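Local coordinates for protein DNA polymerase III subunit delta (Bacillus subtilis, PDB 3ZH9) that serves as the delta subunit of the bacterial clamp loader and probably acts as the wrench that opens the beta sliding clamp for loading onto primed DNA, at residues T151-V156 with A171-V175; Q163-G167 with I196-I202. All coordinates share one frame; numbering follows the deposited sequence.

Contact 1: residues T151-V156 with A171-V175; sequences TTDFTV and AEHLV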
ATOM      1  N   THR A 151     -11.771   1.570  -2.705  1.00 41.62           N
ATOM      2  CA  THR A 151     -10.767   1.175  -3.674  1.00 36.09           C
ATOM      3  C   THR A 151     -11.330   1.247  -5.094  1.00 36.85           C
ATOM      4  O   THR A 151     -10.636   1.655  -6.018  1.00 37.77           O
ATOM      5  CB  THR A 151     -10.179  -0.222  -3.356  1.00 37.91           C
ATOM      6  OG1 THR A 151      -9.604  -0.198  -2.046  1.00 37.82           O
ATOM      7  CG2 THR A 151      -9.086  -0.576  -4.344  1.00 31.73           C
ATOM      8  N   THR A 152     -12.599   0.883  -5.257  1.00 38.62           N
ATOM      9  CA  THR A 152     -13.277   1.052  -6.539  1.00 38.52           C
ATOM     10  C   THR A 152     -13.372   2.523  -6.987  1.00 38.98           C
ATOM     11  O   THR A 152     -13.047   2.854  -8.125  1.00 41.26           O
ATOM     12  CB  THR A 152     -14.675   0.411  -6.517  1.00 41.67           C
ATOM     13  OG1 THR A 152     -14.533  -0.989  -6.273  1.00 41.25           O
ATOM     14  CG2 THR A 152     -15.377   0.604  -7.857  1.00 39.89           C
ATOM     15  N   ASP A 153     -13.813   3.407  -6.105  1.00 39.49           N
ATOM     16  CA  ASP A 153     -13.865   4.836  -6.451  1.00 44.10           C
ATOM     17  C   ASP A 153     -12.477   5.375  -6.793  1.00 35.14           C
ATOM     18  O   ASP A 153     -12.305   6.131  -7.744  1.00 39.54           O
ATOM     19  CB  ASP A 153     -14.490   5.675  -5.321  1.00 54.50           C
ATOM     20  CG  ASP A 153     -15.934   5.310  -5.047  1.00 73.23           C
ATOM     21  OD1 ASP A 153     -16.527   4.554  -5.849  1.00 81.08           O
ATOM     22  OD2 ASP A 153     -16.483   5.787  -4.027  1.00 84.04           O
ATOM     23  N   PHE A 154     -11.479   4.998  -6.009  1.00 34.40           N
ATOM     24  CA  PHE A 154     -10.119   5.396  -6.325  1.00 35.03           C
ATOM     25  C   PHE A 154      -9.727   5.001  -7.753  1.00 34.65           C
ATOM     26  O   PHE A 154      -9.133   5.791  -8.480  1.00 36.49           O
ATOM     27  CB  PHE A 154      -9.148   4.783  -5.331  1.00 30.46           C
ATOM     28  CG  PHE A 154      -7.721   4.847  -5.772  1.00 37.81           C
ATOM     29  CD1 PHE A 154      -6.937   5.936  -5.456  1.00 36.53           C
ATOM     30  CD2 PHE A 154      -7.157   3.803  -6.499  1.00 39.31           C
ATOM     31  CE1 PHE A 154      -5.614   5.997  -5.862  1.00 42.41           C
ATOM     32  CE2 PHE A 154      -5.840   3.854  -6.904  1.00 35.63           C
ATOM     33  CZ  PHE A 154      -5.066   4.958  -6.584  1.00 39.73           C
ATOM     34  N   THR A 155     -10.053   3.768  -8.133  1.00 32.28           N
ATOM     35  CA  THR A 155      -9.765   3.246  -9.476  1.00 28.23           C
ATOM     36  C   THR A 155     -10.496   4.038 -10.563  1.00 33.43           C
ATOM     37  O   THR A 155      -9.923   4.395 -11.588  1.00 31.20           O
ATOM     38  CB  THR A 155     -10.171   1.765  -9.577  1.00 26.98           C
ATOM     39  OG1 THR A 155      -9.548   1.028  -8.520  1.00 31.26           O
ATOM     40  CG2 THR A 155      -9.752   1.152 -10.920  1.00 27.32           C
ATOM     41  N   VAL A 156     -11.772   4.321 -10.324  1.00 33.06           N
ATOM     42  CA  VAL A 156     -12.553   5.102 -11.264  1.00 34.63           C
ATOM     43  C   VAL A 156     -11.968   6.498 -11.459  1.00 38.75           C
ATOM     44  O   VAL A 156     -11.844   6.986 -12.590  1.00 40.80           O
ATOM     45  CB  VAL A 156     -14.028   5.177 -10.821  1.00 34.80           C
ATOM     46  CG1 VAL A 156     -14.787   6.276 -11.597  1.00 40.39           C
ATOM     47  CG2 VAL A 156     -14.697   3.813 -11.009  1.00 28.37           C
ATOM     48  N   ALA A 171     -14.030  -1.657 -13.082  1.00 29.56           N
ATOM     49  CA  ALA A 171     -13.182  -1.228 -11.979  1.00 29.25           C
ATOM     50  C   ALA A 171     -13.184  -2.223 -10.819  1.00 33.53           C
ATOM     51  O   ALA A 171     -12.142  -2.523 -10.237  1.00 31.75           O
ATOM     52  CB  ALA A 171     -13.631   0.160 -11.481  1.00 27.60           C
ATOM     53  N   GLU A 172     -14.365  -2.714 -10.470  1.00 28.52           N
ATOM     54  CA  GLU A 172     -14.490  -3.694  -9.410  1.00 31.35           C
ATOM     55  C   GLU A 172     -13.749  -4.965  -9.781  1.00 33.09           C
ATOM     56  O   GLU A 172     -13.132  -5.607  -8.938  1.00 36.53           O
ATOM     57  CB  GLU A 172     -15.966  -4.008  -9.146  1.00 38.92           C
ATOM     58  CG  GLU A 172     -16.668  -2.916  -8.342  1.00 51.53           C
ATOM     59  CD  GLU A 172     -18.167  -3.128  -8.231  1.00 60.98           C
ATOM     60  OE1 GLU A 172     -18.730  -3.844  -9.089  1.00 60.50           O
ATOM     61  OE2 GLU A 172     -18.779  -2.574  -7.285  1.00 63.56           O
ATOM     62  N   HIS A 173     -13.830  -5.341 -11.044  1.00 29.63           N
ATOM     63  CA  HIS A 173     -13.150  -6.551 -11.482  1.00 31.98           C
ATOM     64  C   HIS A 173     -11.632  -6.387 -11.424  1.00 32.03           C
ATOM     65  O   HIS A 173     -10.907  -7.296 -11.022  1.00 33.77           O
ATOM     66  CB  HIS A 173     -13.576  -6.947 -12.884  1.00 31.14           C
ATOM     67  CG  HIS A 173     -13.194  -8.350 -13.231  1.00 32.63           C
ATOM     68  ND1 HIS A 173     -12.317  -8.655 -14.247  1.00 32.83           N
ATOM     69  CD2 HIS A 173     -13.537  -9.527 -12.659  1.00 31.28           C
ATOM     70  CE1 HIS A 173     -12.153  -9.969 -14.305  1.00 30.30           C
ATOM     71  NE2 HIS A 173     -12.884 -10.519 -13.354  1.00 35.59           N
ATOM     72  N   LEU A 174     -11.159  -5.211 -11.808  1.00 27.84           N
ATOM     73  CA  LEU A 174      -9.739  -4.907 -11.756  1.00 29.69           C
ATOM     74  C   LEU A 174      -9.233  -5.024 -10.321  1.00 32.43           C
ATOM     75  O   LEU A 174      -8.222  -5.665 -10.049  1.00 32.78           O
ATOM     76  CB  LEU A 174      -9.476  -3.492 -12.303  1.00 21.58           C
ATOM     77  CG  LEU A 174      -8.017  -3.046 -12.101  1.00 35.83           C
ATOM     78  CD1 LEU A 174      -7.076  -4.085 -12.681  1.00 31.35           C
ATOM     79  CD2 LEU A 174      -7.782  -1.712 -12.757  1.00 33.56           C
ATOM     80  N   VAL A 175      -9.955  -4.392  -9.408  1.00 33.82           N
ATOM     81  CA  VAL A 175      -9.613  -4.433  -7.992  1.00 30.45           C
ATOM     82  C   VAL A 175      -9.577  -5.870  -7.450  1.00 34.97           C
ATOM     83  O   VAL A 175      -8.696  -6.234  -6.679  1.00 33.78           O
ATOM     84  CB  VAL A 175     -10.595  -3.552  -7.183  1.00 34.32           C
ATOM     85  CG1 VAL A 175     -10.493  -3.822  -5.657  1.00 32.55           C
ATOM     86  CG2 VAL A 175     -10.357  -2.094  -7.508  1.00 30.77           C
TER
HETATM   87  O   HOH W   1     -17.273  -1.727  -4.968  1.00 59.60           O
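Thr151, Thr152, Thr155 and Val156 pack against Ala171, Glu172, Leu174 and Val175 where helices 148-160 and 168-177 cross in the small helical domain that, as in other AAA+ clamp-loader subunits, follows the parallel-sheet domain. The axes of the two segments approach to 9.0 Å at a crossing angle of 113°, and this steep crossing confines the contact to a few residues, in keeping with the 314 Å² buried; its inner side is closed by Ile185 and Ile189 of helix 182-195.

Apolar packing is done largely by methyl groups. Ala171 CB sits among three of them and comes closest to Val156 CG2, at 3.8 Å. All three threonines hold CG2 anti to the backbone N, which leaves each hydroxyl beside that N. In this pose Thr151 CG2 lies 3.7 Å from Val175 CG2, while Thr155 CG2 meets Leu174 CD2 at 3.9 Å.

Thr151 OG1 is hydrogen-bonded to Asn147 O, just ahead of helix 148-160. Toward the solvent-accessible margin, Thr152 OG1 rests against the aliphatic CG of Glu172, and water 1 joins that hydroxyl to Glu172 OE2. Deeper inside, Val175 CG2 sits 3.4 Å from the buried Thr155 OG1, which turns back to donate to Thr151 O at 2.8 Å; this carbonyl also accepts from Thr155 N, and the two donors reach it from opposite faces of its plane.

Contact 2: residues Q163-G167 with I196-I202; sequences QKTIG and IGDREEI. With SO4 (sulfate ion), chain C.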
ATOM      1  N   GLN A 163      -7.264  10.944 -18.622  1.00 44.86           N
ATOM      2  CA  GLN A 163      -8.272  11.328 -19.615  1.00 47.52           C
ATOM      3  C   GLN A 163      -9.078  10.150 -20.153  1.00 41.01           C
ATOM      4  O   GLN A 163      -9.660  10.227 -21.246  1.00 43.60           O
ATOM      5  CB  GLN A 163      -7.665  12.132 -20.778  1.00 53.92           C
ATOM      6  CG  GLN A 163      -7.131  13.511 -20.370  1.00 73.35           C
ATOM      7  CD  GLN A 163      -5.727  13.433 -19.796  1.00 87.87           C
ATOM      8  OE1 GLN A 163      -4.813  12.920 -20.446  1.00 93.59           O
ATOM      9  NE2 GLN A 163      -5.551  13.923 -18.569  1.00 89.45           N
ATOM     10  N   LYS A 164      -9.132   9.073 -19.380  1.00 41.05           N
ATOM     11  CA  LYS A 164      -9.945   7.924 -19.754  1.00 39.46           C
ATOM     12  C   LYS A 164     -11.055   7.743 -18.736  1.00 48.44           C
ATOM     13  O   LYS A 164     -11.119   8.473 -17.748  1.00 44.22           O
ATOM     14  CB  LYS A 164      -9.088   6.655 -19.814  1.00 32.43           C
ATOM     15  CG  LYS A 164      -7.926   6.750 -20.785  1.00 32.54           C
ATOM     16  CD  LYS A 164      -8.442   7.049 -22.195  1.00 35.76           C
ATOM     17  CE  LYS A 164      -7.297   7.183 -23.181  1.00 34.61           C
ATOM     18  NZ  LYS A 164      -7.797   7.347 -24.582  1.00 42.27           N
ATOM     19  N   THR A 165     -11.917   6.760 -18.969  1.00 46.42           N
ATOM     20  CA  THR A 165     -12.946   6.413 -18.000  1.00 45.88           C
ATOM     21  C   THR A 165     -13.012   4.904 -17.811  1.00 42.23           C
ATOM     22  O   THR A 165     -12.546   4.135 -18.656  1.00 37.71           O
ATOM     23  CB  THR A 165     -14.319   6.905 -18.445  1.00 54.22           C
ATOM     24  OG1 THR A 165     -14.644   6.304 -19.703  1.00 57.20           O
ATOM     25  CG2 THR A 165     -14.317   8.424 -18.595  1.00 59.44           C
ATOM     26  N   ILE A 166     -13.563   4.482 -16.680  1.00 40.98           N
ATOM     27  CA  ILE A 166     -13.781   3.068 -16.422  1.00 42.88           C
ATOM     28  C   ILE A 166     -15.061   2.924 -15.619  1.00 39.11           C
ATOM     29  O   ILE A 166     -15.256   3.629 -14.634  1.00 40.31           O
ATOM     30  CB  ILE A 166     -12.551   2.405 -15.718  1.00 36.74           C
ATOM     31  CG1 ILE A 166     -12.722   0.886 -15.624  1.00 35.38           C
ATOM     32  CG2 ILE A 166     -12.254   3.047 -14.351  1.00 36.41           C
ATOM     33  CD1 ILE A 166     -11.445   0.135 -15.180  1.00 33.19           C
ATOM     34  N   GLY A 167     -15.954   2.053 -16.074  1.00 40.98           N
ATOM     35  CA  GLY A 167     -17.227   1.842 -15.403  1.00 39.62           C
ATOM     36  C   GLY A 167     -16.997   1.109 -14.097  1.00 46.36           C
ATOM     37  O   GLY A 167     -15.920   0.548 -13.888  1.00 39.53           O
ATOM     38  N   ILE A 196      -6.018   0.859 -24.723  1.00 30.92           N
ATOM     39  CA  ILE A 196      -7.257   1.132 -25.444  1.00 33.93           C
ATOM     40  C   ILE A 196      -7.079   2.213 -26.521  1.00 35.80           C
ATOM     41  O   ILE A 196      -8.012   2.528 -27.248  1.00 35.20           O
ATOM     42  CB  ILE A 196      -8.439   1.467 -24.500  1.00 28.49           C
ATOM     43  CG1 ILE A 196      -8.211   2.787 -23.757  1.00 32.06           C
ATOM     44  CG2 ILE A 196      -8.661   0.324 -23.482  1.00 25.90           C
ATOM     45  CD1 ILE A 196      -9.396   3.164 -22.885  1.00 27.91           C
ATOM     46  N   GLY A 197      -5.876   2.770 -26.610  1.00 37.45           N
ATOM     47  CA  GLY A 197      -5.537   3.693 -27.685  1.00 40.36           C
ATOM     48  C   GLY A 197      -6.420   4.929 -27.720  1.00 51.78           C
ATOM     49  O   GLY A 197      -6.480   5.687 -26.750  1.00 44.74           O
ATOM     50  N   ASP A 198      -7.109   5.121 -28.843  1.00 57.45           N
ATOM     51  CA  ASP A 198      -7.947   6.293 -29.068  1.00 56.91           C
ATOM     52  C   ASP A 198      -9.231   6.223 -28.271  1.00 51.01           C
ATOM     53  O   ASP A 198      -9.875   7.241 -28.027  1.00 47.96           O
ATOM     54  CB  ASP A 198      -8.308   6.411 -30.550  1.00 66.50           C
ATOM     55  CG  ASP A 198      -7.199   7.031 -31.375  1.00 80.61           C
ATOM     56  OD1 ASP A 198      -6.504   7.927 -30.846  1.00 83.00           O
ATOM     57  OD2 ASP A 198      -7.029   6.627 -32.552  1.00 81.57           O
ATOM     58  N   ARG A 199      -9.611   5.025 -27.862  1.00 42.48           N
ATOM     59  CA  ARG A 199     -10.853   4.824 -27.142  1.00 45.96           C
ATOM     60  C   ARG A 199     -10.837   5.505 -25.779  1.00 46.75           C
ATOM     61  O   ARG A 199      -9.790   5.683 -25.183  1.00 43.00           O
ATOM     62  CB  ARG A 199     -11.148   3.335 -27.013  1.00 42.53           C
ATOM     63  CG  ARG A 199     -11.322   2.617 -28.338  1.00 48.32           C
ATOM     64  CD  ARG A 199     -11.062   1.138 -28.176  1.00 57.36           C
ATOM     65  NE  ARG A 199     -11.707   0.660 -26.971  1.00 65.15           N
ATOM     66  CZ  ARG A 199     -11.266  -0.326 -26.208  1.00 48.97           C
ATOM     67  NH1 ARG A 199     -10.168  -0.984 -26.521  1.00 39.64           N
ATOM     68  NH2 ARG A 199     -11.944  -0.643 -25.130  1.00 38.95           N
ATOM     69  N   GLU A 200     -12.000   5.929 -25.311  1.00 43.51           N
ATOM     70  CA  GLU A 200     -12.069   6.640 -24.043  1.00 43.38           C
ATOM     71  C   GLU A 200     -12.323   5.735 -22.837  1.00 43.62           C
ATOM     72  O   GLU A 200     -11.821   5.992 -21.735  1.00 44.38           O
ATOM     73  CB  GLU A 200     -13.140   7.728 -24.089  1.00 50.96           C
ATOM     74  CG  GLU A 200     -13.291   8.453 -22.765  1.00 55.49           C
ATOM     75  CD  GLU A 200     -14.233   9.626 -22.852  1.00 70.30           C
ATOM     76  OE1 GLU A 200     -14.701   9.924 -23.974  1.00 82.84           O
ATOM     77  OE2 GLU A 200     -14.497  10.252 -21.802  1.00 67.76           O
ATOM     78  N   GLU A 201     -13.102   4.679 -23.045  1.00 35.56           N
ATOM     79  CA  GLU A 201     -13.550   3.858 -21.931  1.00 40.21           C
ATOM     80  C   GLU A 201     -12.829   2.520 -21.817  1.00 37.38           C
ATOM     81  O   GLU A 201     -12.787   1.739 -22.767  1.00 39.55           O
ATOM     82  CB  GLU A 201     -15.057   3.611 -22.003  1.00 36.31           C
ATOM     83  CG  GLU A 201     -15.566   2.797 -20.823  1.00 44.93           C
ATOM     84  CD  GLU A 201     -17.030   2.404 -20.948  1.00 55.37           C
ATOM     85  OE1 GLU A 201     -17.725   2.952 -21.830  1.00 56.71           O
ATOM     86  OE2 GLU A 201     -17.486   1.545 -20.158  1.00 57.13           O
ATOM     87  N   ILE A 202     -12.259   2.263 -20.644  1.00 34.44           N
ATOM     88  CA  ILE A 202     -11.773   0.929 -20.317  1.00 33.64           C
ATOM     89  C   ILE A 202     -12.995   0.040 -20.026  1.00 31.50           C
ATOM     90  O   ILE A 202     -13.714   0.266 -19.048  1.00 35.82           O
ATOM     91  CB  ILE A 202     -10.839   0.966 -19.084  1.00 40.60           C
ATOM     92  CG1 ILE A 202      -9.637   1.893 -19.336  1.00 33.07           C
ATOM     93  CG2 ILE A 202     -10.393  -0.445 -18.675  1.00 29.09           C
ATOM     94  CD1 ILE A 202      -8.858   2.200 -18.053  1.00 29.64           C
TER
HETATM   95  S   SO4 C1341     -15.112   4.922 -26.583  1.00 68.65           S
HETATM   96  O1  SO4 C1341     -14.223   5.905 -27.203  1.00 65.86           O
HETATM   97  O2  SO4 C1341     -16.491   5.406 -26.567  1.00 75.91           O
HETATM   98  O3  SO4 C1341     -14.672   4.686 -25.213  1.00 64.67           O
HETATM   99  O4  SO4 C1341     -15.074   3.671 -27.336  1.00 65.73           O
HETATM  100  O   HOH W   2     -16.160   0.274 -18.171  1.00 38.97           O
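A minimal, weakly bonded parallel pairing of strands 165-166 and 201-202 centres on Thr165 opposite Glu201, tying the loop between helices 148-160 and 168-177 to the strand that follows helix 182-195. Thr165 bridges the residues flanking its partner Glu201: Thr165 N donates to Glu200 O at 2.9 Å, and Ile202 N donates to Thr165 O at 2.7 Å. Thr165 and Glu201 project to one face, where Thr165 OG1 lies beside Glu201 CB and CG. On the other face Ile166 CD1 packs on Ile202 CG2 at 3.7 Å, both side chains also resting on Ile189.

Lys164 reaches along the opposing segment to the type II' turn running from Ile196 to Arg199. Its chain bends at chi2 (-58°) and is extended from there, sliding CD past Ile196 CD1 and delivering NZ to two carbonyls, Arg199 O at 2.7 Å and Gly197 O at 3.0 Å. The donor stands 32° out of the Arg199 carbonyl plane and 18° out of that of Gly197.

At the far end, water 2 accepts from Gly167 N, the N-cap residue of helix 168-177, and donates to Glu201 OE2 and Ile202 O. A sulfate, probably from the crystallisation liquor, takes Glu200 N on O1 and Glu201 N on O3, the latter at 2.7 Å, a sign that these two amides can take an anion. Lys164 NZ thus grips the turn through two main-chain carbonyls, whose dipoles probably stabilise its charge.

How the contacts relate
The segments alternate along the chain, 151-156, 163-167, 171-175 and then 196-202, so strand 165-166 of contact 2 lies in the connection between the two helices crossing in contact 1. The centres are 14 Å apart, yet the contacts touch through Ile166: its O lies 3.7 Å from Val156 CG2, and its CD1 lies 3.8 Å from Ala171 N. Helix 182-195 supports both, with Ile189 meeting Thr155 and Leu174 of contact 1 as well as Ile166 and Ile202 of contact 2. Both lie in the same small helical domain, its crossed helices sharing a core with the two-stranded pairing that ties the connection after helix 148-160 to the one after helix 182-195.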